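Local atomic coordinates of BspA (BspA_V) (Streptococcus agalactiae serotype III, PDB entry 5DZ8), a protein that is a cell wall-anchored adhesin of the antigen I/II family, represented here by its variable domain, and probably mediates attachment of the streptococcus to other surfaces. Residues A10-V15 and G21-T26; V76-Y81 and E145-H150; F98-L101 and P107-E110. All blocks are in the same frame, centred on the assembly; numbering follows the deposited sequence.

Contact 1: A10-V15 and G21-T26; sequences AQAKGV and GNSIMT
The side chain of Gln11 lies obliquely across that of Ile24, its CG and OE1 resting against CG1 of the isoleucine; the OE1 to CG1 distance is 3.9 Å. Gln11 reaches this place because CG stands trans to the backbone nitrogen (chi1 -165°) and the chain runs straight on from there. Ser23 meets the same residue from another direction: its OG lies 3.6 Å from Gln11 CG and is joined to Gln11 OE1 through a water, which donates to OE1 and sits 2.7 Å from Ser23 OG. The serine hydroxyl also accepts a weak hydrogen bond from Ala12 N, at 3.3 Å, while Ser23 CB touches the methyl of Ala12. These side chains mark the place where strands 4-12 and 25-29, the first two of the six-stranded antiparallel sheet, part into their connecting loop. On the sheet side of this point Ala10 and Met25, a selenomethionine, form an antiparallel hydrogen-bonded pair. Ala10 N donates to Met25 O at 3.0 Å and Met25 N to Ala10 O at 2.9 Å. The CA of Ile24 adds a CH contact to Ala10 O. Residues Ala10 to Ala12 also pair in an antiparallel ladder with a strand of the second subunit, where Gln11 packs on Leu162 of that chain.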
loop_
_atom_site.group_PDB
_atom_site.type_symbol
_atom_site.label_atom_id
_atom_site.label_comp_id
_atom_site.label_asym_id
_atom_site.label_seq_id
_atom_site.Cartn_x
_atom_site.Cartn_y
_atom_site.Cartn_z
ATOM N N ALA A 10 -19.973 -5.353 -8.210
ATOM C CA ALA A 10 -18.842 -5.134 -7.322
ATOM C C ALA A 10 -19.240 -4.119 -6.290
ATOM O O ALA A 10 -19.839 -3.079 -6.606
ATOM C CB ALA A 10 -17.645 -4.634 -8.106
ATOM N N GLN A 11 -18.904 -4.451 -5.068
ATOM C CA GLN A 11 -19.204 -3.631 -3.937
ATOM C C GLN A 11 -17.975 -3.524 -3.053
ATOM O O GLN A 11 -17.310 -4.534 -2.729
ATOM C CB GLN A 11 -20.360 -4.242 -3.156
ATOM C CG GLN A 11 -20.959 -3.261 -2.164
ATOM C CD GLN A 11 -22.171 -3.822 -1.399
ATOM O OE1 GLN A 11 -23.023 -3.047 -0.902
ATOM N NE2 GLN A 11 -22.234 -5.159 -1.271
ATOM N N ALA A 12 -17.670 -2.295 -2.670
ATOM C CA ALA A 12 -16.544 -2.011 -1.788
ATOM C C ALA A 12 -16.881 -2.440 -0.367
ATOM O O ALA A 12 -17.989 -2.264 0.047
ATOM C CB ALA A 12 -16.212 -0.528 -1.828
ATOM N N LYS A 13 -15.910 -3.051 0.320
ATOM C CA LYS A 13 -15.892 -3.249 1.781
ATOM C C LYS A 13 -16.064 -1.950 2.600
ATOM O O LYS A 13 -15.098 -1.236 2.860
ATOM C CB LYS A 13 -14.564 -3.912 2.197
ATOM N N GLY A 14 -17.310 -1.656 2.967
ATOM C CA GLY A 14 -17.646 -0.682 4.008
ATOM C C GLY A 14 -18.394 -1.425 5.105
ATOM O O GLY A 14 -18.642 -2.624 4.970
ATOM N N VAL A 15 -18.756 -0.700 6.169
ATOM C CA VAL A 15 -19.423 -1.215 7.403
ATOM C C VAL A 15 -18.341 -1.477 8.441
ATOM O O VAL A 15 -18.601 -1.346 9.629
ATOM C CB VAL A 15 -20.311 -2.503 7.257
ATOM C CG1 VAL A 15 -20.958 -2.880 8.595
ATOM C CG2 VAL A 15 -21.404 -2.339 6.202
ATOM N N GLY A 21 -25.452 1.152 -0.393
ATOM C CA GLY A 21 -25.615 0.856 -1.826
ATOM C C GLY A 21 -24.899 1.787 -2.799
ATOM O O GLY A 21 -24.961 1.597 -4.028
ATOM N N ASN A 22 -24.220 2.797 -2.279
ATOM C CA ASN A 22 -23.585 3.800 -3.159
ATOM C C ASN A 22 -22.342 3.316 -3.932
ATOM O O ASN A 22 -22.080 3.841 -5.024
ATOM C CB ASN A 22 -23.209 5.070 -2.371
ATOM C CG ASN A 22 -22.309 4.777 -1.195
ATOM O OD1 ASN A 22 -22.761 4.216 -0.187
ATOM N ND2 ASN A 22 -21.034 5.102 -1.325
ATOM N N SER A 23 -21.575 2.358 -3.367
ATOM C CA SER A 23 -20.327 1.839 -4.028
ATOM C C SER A 23 -20.588 0.726 -5.113
ATOM O O SER A 23 -19.693 0.287 -5.818
ATOM C CB SER A 23 -19.346 1.333 -2.953
ATOM O OG SER A 23 -19.875 0.173 -2.289
ATOM N N ILE A 24 -21.830 0.309 -5.259
ATOM C CA ILE A 24 -22.200 -0.784 -6.140
ATOM C C ILE A 24 -22.004 -0.410 -7.605
ATOM O O ILE A 24 -22.547 0.570 -8.054
ATOM C CB ILE A 24 -23.663 -1.181 -5.883
ATOM C CG1 ILE A 24 -23.767 -1.841 -4.502
ATOM C CG2 ILE A 24 -24.183 -2.167 -6.926
ATOM C CD1 ILE A 24 -25.188 -2.218 -4.088
HETATM N N MSE A 25 -21.230 -1.203 -8.340
HETATM C CA MSE A 25 -21.064 -1.083 -9.823
HETATM C C MSE A 25 -21.646 -2.309 -10.473
HETATM O O MSE A 25 -21.242 -3.445 -10.174
HETATM C CB MSE A 25 -19.590 -1.015 -10.090
HETATM C CG MSE A 25 -19.205 -0.029 -11.184
HETATM SE SE MSE A 25 -17.260 0.099 -10.931
HETATM C CE MSE A 25 -17.376 1.154 -9.254
ATOM N N THR A 26 -22.635 -2.133 -11.330
ATOM C CA THR A 26 -23.165 -3.284 -12.043
ATOM C C THR A 26 -22.341 -3.465 -13.306
ATOM O O THR A 26 -21.835 -2.530 -13.900
ATOM C CB THR A 26 -24.689 -3.238 -12.225
ATOM O OG1 THR A 26 -25.305 -3.155 -10.920
ATOM C CG2 THR A 26 -25.208 -4.546 -12.933
HETATM O O HOH W 1 -22.255 0.103 -1.032
#

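Contact 2: V76-Y81 and E145-H150; sequences VTLYKY and EVFKIH
Phe147 projects from strand 144-167 toward Val76 and Leu78 of strand 69-85, and it supplies most of the touching surface on its side. With CG between the backbone nitrogen and the carbonyl carbon (chi1 58°), the ring is carried from CB toward strand 69-85. At the far end of the ring, CE2 and CZ receive Leu78 CD1, which lies 3.7 Å from CZ. This methyl makes an off-centre CH-pi contact, 4.1 Å from the ring centroid and 30° from the ring normal. CE2 also meets Val76 CG2 at 4.2 Å, but here the methyl comes to the ring edge, near its plane, and the two side chains cross at about a right angle. The other branch of Val76 reaches Val146, the residue before Phe147: CG1 is 4.2 Å from Val146 CB and 4.0 Å from Val146 O. Phe35 of strand 34-42 packs on Val76, Leu78 and Phe147, and Leu129 closes on both valines, so the contact is buried on several sides. The axes of the two segments come within 8.7 Å of each other, their directions 32° apart, and the strands belong to separate sheets. Apolar side chains meeting between two facing layers in this way are typical of a beta-sandwich core.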
loop_
_atom_site.group_PDB
_atom_site.type_symbol
_atom_site.label_atom_id
_atom_site.label_comp_id
_atom_site.label_asym_id
_atom_site.label_seq_id
_atom_site.Cartn_x
_atom_site.Cartn_y
_atom_site.Cartn_z
ATOM N N VAL A 76 -15.658 -19.389 -12.228
ATOM C CA VAL A 76 -15.604 -18.099 -12.850
ATOM C C VAL A 76 -14.226 -17.864 -13.467
ATOM O O VAL A 76 -13.218 -18.138 -12.831
ATOM C CB VAL A 76 -15.952 -16.972 -11.875
ATOM C CG1 VAL A 76 -15.082 -17.002 -10.617
ATOM C CG2 VAL A 76 -15.841 -15.628 -12.579
ATOM N N THR A 77 -14.209 -17.384 -14.719
ATOM C CA THR A 77 -12.989 -17.233 -15.414
ATOM C C THR A 77 -12.715 -15.771 -15.595
ATOM O O THR A 77 -13.590 -15.051 -16.020
ATOM C CB THR A 77 -13.052 -17.936 -16.782
ATOM O OG1 THR A 77 -13.218 -19.330 -16.553
ATOM C CG2 THR A 77 -11.737 -17.738 -17.536
ATOM N N LEU A 78 -11.511 -15.332 -15.265
ATOM C CA LEU A 78 -11.058 -14.010 -15.647
ATOM C C LEU A 78 -10.207 -14.066 -16.929
ATOM O O LEU A 78 -9.246 -14.819 -16.992
ATOM C CB LEU A 78 -10.258 -13.355 -14.537
ATOM C CG LEU A 78 -10.937 -12.993 -13.195
ATOM C CD1 LEU A 78 -12.242 -12.196 -13.319
ATOM C CD2 LEU A 78 -11.180 -14.230 -12.368
ATOM N N TYR A 79 -10.545 -13.217 -17.895
ATOM C CA TYR A 79 -9.854 -13.147 -19.166
ATOM C C TYR A 79 -8.789 -12.076 -19.130
ATOM O O TYR A 79 -7.604 -12.389 -19.116
ATOM C CB TYR A 79 -10.830 -12.867 -20.310
ATOM C CG TYR A 79 -11.890 -13.937 -20.582
ATOM C CD1 TYR A 79 -11.685 -15.278 -20.300
ATOM C CD2 TYR A 79 -13.086 -13.588 -21.214
ATOM C CE1 TYR A 79 -12.668 -16.219 -20.561
ATOM C CE2 TYR A 79 -14.058 -14.526 -21.509
ATOM C CZ TYR A 79 -13.855 -15.832 -21.171
ATOM O OH TYR A 79 -14.838 -16.709 -21.477
ATOM N N LYS A 80 -9.185 -10.810 -19.080
ATOM C CA LYS A 80 -8.216 -9.742 -19.233
ATOM C C LYS A 80 -8.430 -8.606 -18.260
ATOM O O LYS A 80 -9.547 -8.308 -17.870
ATOM C CB LYS A 80 -8.265 -9.186 -20.657
ATOM C CG LYS A 80 -7.716 -10.144 -21.697
ATOM C CD LYS A 80 -7.531 -9.495 -23.081
ATOM C CE LYS A 80 -7.267 -10.526 -24.189
ATOM N NZ LYS A 80 -6.194 -11.531 -23.814
ATOM N N TYR A 81 -7.336 -7.954 -17.926
ATOM C CA TYR A 81 -7.362 -6.649 -17.341
ATOM C C TYR A 81 -6.640 -5.652 -18.221
ATOM O O TYR A 81 -5.434 -5.772 -18.430
ATOM C CB TYR A 81 -6.750 -6.638 -15.944
ATOM C CG TYR A 81 -6.819 -5.262 -15.288
ATOM C CD1 TYR A 81 -8.042 -4.716 -14.903
ATOM C CD2 TYR A 81 -5.668 -4.491 -15.110
ATOM C CE1 TYR A 81 -8.120 -3.446 -14.339
ATOM C CE2 TYR A 81 -5.733 -3.213 -14.553
ATOM C CZ TYR A 81 -6.948 -2.703 -14.165
ATOM O OH TYR A 81 -7.012 -1.449 -13.613
ATOM N N GLU A 145 -20.251 -13.810 -3.199
ATOM C CA GLU A 145 -18.856 -13.473 -3.555
ATOM C C GLU A 145 -18.221 -14.555 -4.395
ATOM O O GLU A 145 -18.262 -15.736 -4.044
ATOM C CB GLU A 145 -18.031 -13.309 -2.309
ATOM C CG GLU A 145 -16.593 -12.889 -2.525
ATOM C CD GLU A 145 -15.883 -12.665 -1.203
ATOM O OE1 GLU A 145 -16.000 -13.539 -0.302
ATOM O OE2 GLU A 145 -15.215 -11.620 -1.055
ATOM N N VAL A 146 -17.661 -14.169 -5.531
ATOM C CA VAL A 146 -16.947 -15.151 -6.376
ATOM C C VAL A 146 -15.483 -14.800 -6.533
ATOM O O VAL A 146 -14.705 -15.669 -6.892
ATOM C CB VAL A 146 -17.659 -15.386 -7.745
ATOM C CG1 VAL A 146 -19.067 -15.941 -7.498
ATOM C CG2 VAL A 146 -17.813 -14.076 -8.519
ATOM N N PHE A 147 -15.111 -13.536 -6.322
ATOM C CA PHE A 147 -13.705 -13.167 -6.170
ATOM C C PHE A 147 -13.602 -11.828 -5.533
ATOM O O PHE A 147 -14.624 -11.205 -5.294
ATOM C CB PHE A 147 -12.933 -13.234 -7.507
ATOM C CG PHE A 147 -13.484 -12.357 -8.622
ATOM C CD1 PHE A 147 -13.109 -11.052 -8.741
ATOM C CD2 PHE A 147 -14.299 -12.877 -9.586
ATOM C CE1 PHE A 147 -13.568 -10.278 -9.778
ATOM C CE2 PHE A 147 -14.791 -12.117 -10.621
ATOM C CZ PHE A 147 -14.454 -10.805 -10.702
ATOM N N LYS A 148 -12.378 -11.389 -5.206
ATOM C CA LYS A 148 -12.186 -10.076 -4.589
ATOM C C LYS A 148 -11.361 -9.246 -5.477
ATOM O O LYS A 148 -10.634 -9.791 -6.253
ATOM C CB LYS A 148 -11.470 -10.164 -3.251
ATOM C CG LYS A 148 -12.224 -10.894 -2.177
ATOM C CD LYS A 148 -11.541 -10.693 -0.834
ATOM C CE LYS A 148 -11.871 -11.791 0.150
ATOM N NZ LYS A 148 -13.232 -11.613 0.680
ATOM N N ILE A 149 -11.449 -7.928 -5.287
ATOM C CA ILE A 149 -10.728 -6.925 -6.067
ATOM C C ILE A 149 -10.136 -5.845 -5.177
ATOM O O ILE A 149 -10.814 -5.377 -4.251
ATOM C CB ILE A 149 -11.644 -6.190 -7.049
ATOM C CG1 ILE A 149 -12.252 -7.158 -8.057
ATOM C CG2 ILE A 149 -10.853 -5.177 -7.862
ATOM C CD1 ILE A 149 -13.573 -6.659 -8.630
ATOM N N HIS A 150 -8.885 -5.463 -5.463
ATOM C CA HIS A 150 -8.200 -4.348 -4.804
ATOM C C HIS A 150 -7.792 -3.328 -5.863
ATOM O O HIS A 150 -7.174 -3.640 -6.862
ATOM C CB HIS A 150 -6.944 -4.760 -4.007
ATOM C CG HIS A 150 -7.193 -5.733 -2.899
ATOM N ND1 HIS A 150 -6.172 -6.421 -2.267
ATOM C CD2 HIS A 150 -8.342 -6.158 -2.318
ATOM C CE1 HIS A 150 -6.684 -7.222 -1.345
ATOM N NE2 HIS A 150 -7.997 -7.072 -1.345
#

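Contact 3: F98-L101 and P107-E110; sequences FRVL and PIFE
Segments 98-101 and 107-110 run antiparallel, their axes 4.6 Å apart at the closest, and a classic beta bulge interrupts the ladder where Ile108 and Phe109 both face Val100. Val100 O accepts from both residues of the bulge, from Ile108 N at 2.8 Å in a nearly straight bond (178°) and from Phe109 N at 3.3 Å, while Val100 N donates to Phe109 O. Phe98 and Phe109 bring ring edges together, CD2 of Phe98 lying 3.9 Å from CE2 of Phe109, with the side chains about perpendicular. Val100 divides its branches between the bulge residues: CG1 meets Ile108 CD1 at 4.0 Å, and CG2 approaches the Phe109 ring. Arg99, its CG opposite the carbonyl carbon (chi1 -57°) and its chain extended to NE, runs alongside the extended Glu110 in the same direction. Their salt bridge joins Arg99 NE to Glu110 OE1 at 3.1 Å as a weak, bent hydrogen bond. The carboxylate oxygen lies at the guanidinium edge although the two planes are 81° apart. Leu101 CG rests on Pro107 CA at 3.8 Å. These strands form a beta hairpin whose first arm, 94-101, is the middle strand of the three-stranded sheet, flanked by 107-113 and by 144-167. Ile108 and Phe109 pack on strand 119-135 of the six-stranded sheet, and Phe98 stacks on Tyr81 of strand 69-85.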
loop_
_atom_site.group_PDB
_atom_site.type_symbol
_atom_site.label_atom_id
_atom_site.label_comp_id
_atom_site.label_asym_id
_atom_site.label_seq_id
_atom_site.Cartn_x
_atom_site.Cartn_y
_atom_site.Cartn_z
ATOM N N PHE A 98 -3.565 -2.876 -8.730
ATOM C CA PHE A 98 -4.777 -3.593 -8.983
ATOM C C PHE A 98 -4.520 -5.052 -8.676
ATOM O O PHE A 98 -3.510 -5.616 -9.138
ATOM C CB PHE A 98 -5.228 -3.412 -10.440
ATOM C CG PHE A 98 -6.582 -4.018 -10.716
ATOM C CD1 PHE A 98 -7.744 -3.304 -10.459
ATOM C CD2 PHE A 98 -6.687 -5.299 -11.174
ATOM C CE1 PHE A 98 -8.993 -3.862 -10.691
ATOM C CE2 PHE A 98 -7.919 -5.873 -11.397
ATOM C CZ PHE A 98 -9.085 -5.158 -11.144
ATOM N N ARG A 99 -5.419 -5.654 -7.886
ATOM C CA ARG A 99 -5.319 -7.065 -7.558
ATOM C C ARG A 99 -6.657 -7.761 -7.700
ATOM O O ARG A 99 -7.684 -7.202 -7.411
ATOM C CB ARG A 99 -4.864 -7.358 -6.139
ATOM C CG ARG A 99 -3.544 -6.789 -5.693
ATOM C CD ARG A 99 -3.113 -7.447 -4.361
ATOM N NE ARG A 99 -2.030 -6.664 -3.767
ATOM C CZ ARG A 99 -2.175 -5.483 -3.166
ATOM N NH1 ARG A 99 -3.362 -4.918 -3.023
ATOM N NH2 ARG A 99 -1.116 -4.839 -2.711
ATOM N N VAL A 100 -6.585 -9.022 -8.064
ATOM C CA VAL A 100 -7.710 -9.924 -8.007
ATOM C C VAL A 100 -7.308 -11.050 -7.091
ATOM O O VAL A 100 -6.181 -11.548 -7.129
ATOM C CB VAL A 100 -8.051 -10.496 -9.414
ATOM C CG1 VAL A 100 -9.208 -11.429 -9.356
ATOM C CG2 VAL A 100 -8.305 -9.365 -10.381
ATOM N N LEU A 101 -8.238 -11.437 -6.241
ATOM C CA LEU A 101 -8.004 -12.530 -5.317
ATOM C C LEU A 101 -9.188 -13.441 -5.309
ATOM O O LEU A 101 -10.285 -13.043 -5.669
ATOM C CB LEU A 101 -7.764 -12.016 -3.884
ATOM C CG LEU A 101 -6.839 -10.835 -3.650
ATOM C CD1 LEU A 101 -7.590 -9.540 -3.852
ATOM C CD2 LEU A 101 -6.300 -10.837 -2.235
ATOM N N PRO A 107 -4.260 -14.090 -3.552
ATOM C CA PRO A 107 -4.100 -13.290 -4.750
ATOM C C PRO A 107 -3.793 -14.117 -5.984
ATOM O O PRO A 107 -3.100 -15.110 -5.919
ATOM C CB PRO A 107 -2.950 -12.320 -4.408
ATOM C CG PRO A 107 -2.246 -12.903 -3.234
ATOM C CD PRO A 107 -3.040 -14.077 -2.723
ATOM N N ILE A 108 -4.376 -13.735 -7.107
ATOM C CA ILE A 108 -4.094 -14.420 -8.366
ATOM C C ILE A 108 -3.653 -13.450 -9.460
ATOM O O ILE A 108 -3.192 -13.844 -10.506
ATOM C CB ILE A 108 -5.256 -15.355 -8.771
ATOM C CG1 ILE A 108 -6.560 -14.574 -9.006
ATOM C CG2 ILE A 108 -5.479 -16.434 -7.688
ATOM C CD1 ILE A 108 -6.994 -14.600 -10.447
ATOM N N PHE A 109 -3.725 -12.160 -9.227
ATOM C CA PHE A 109 -3.193 -11.249 -10.221
ATOM C C PHE A 109 -2.889 -9.985 -9.456
ATOM O O PHE A 109 -3.644 -9.571 -8.558
ATOM C CB PHE A 109 -4.237 -11.010 -11.359
ATOM C CG PHE A 109 -3.871 -9.897 -12.296
ATOM C CD1 PHE A 109 -2.866 -10.083 -13.263
ATOM C CD2 PHE A 109 -4.504 -8.631 -12.201
ATOM C CE1 PHE A 109 -2.529 -9.048 -14.134
ATOM C CE2 PHE A 109 -4.158 -7.594 -13.063
ATOM C CZ PHE A 109 -3.161 -7.788 -14.025
ATOM N N GLU A 110 -1.796 -9.377 -9.829
ATOM C CA GLU A 110 -1.355 -8.128 -9.243
ATOM C C GLU A 110 -0.650 -7.303 -10.286
ATOM O O GLU A 110 0.185 -7.790 -10.995
ATOM C CB GLU A 110 -0.412 -8.381 -8.084
ATOM C CG GLU A 110 -0.065 -7.086 -7.378
ATOM C CD GLU A 110 0.600 -7.287 -6.016
ATOM O OE1 GLU A 110 0.235 -8.198 -5.212
ATOM O OE2 GLU A 110 1.502 -6.498 -5.765
#

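In the fold
Contact 1 lies at the surface, the touching residues of contact 2 are all buried, and contact 3 is partly buried. Backbone hydrogen bonds within a sheet join the segments of contacts 1 and 3, the former beside a loop with a water-bridged polar cluster, the latter through a bulged hairpin with an ion pair. Contact 2 instead joins the two sheets through apolar side chains. Contacts 2 and 3 touch directly: Lys148 N probably hydrogen-bonds to Leu101 O, and Arg99 N to His150 O, between the neighbouring strands 144-167 and 94-101. Contact 1 stands about 16 Å, centre to centre, from contact 2, and both touch the second subunit.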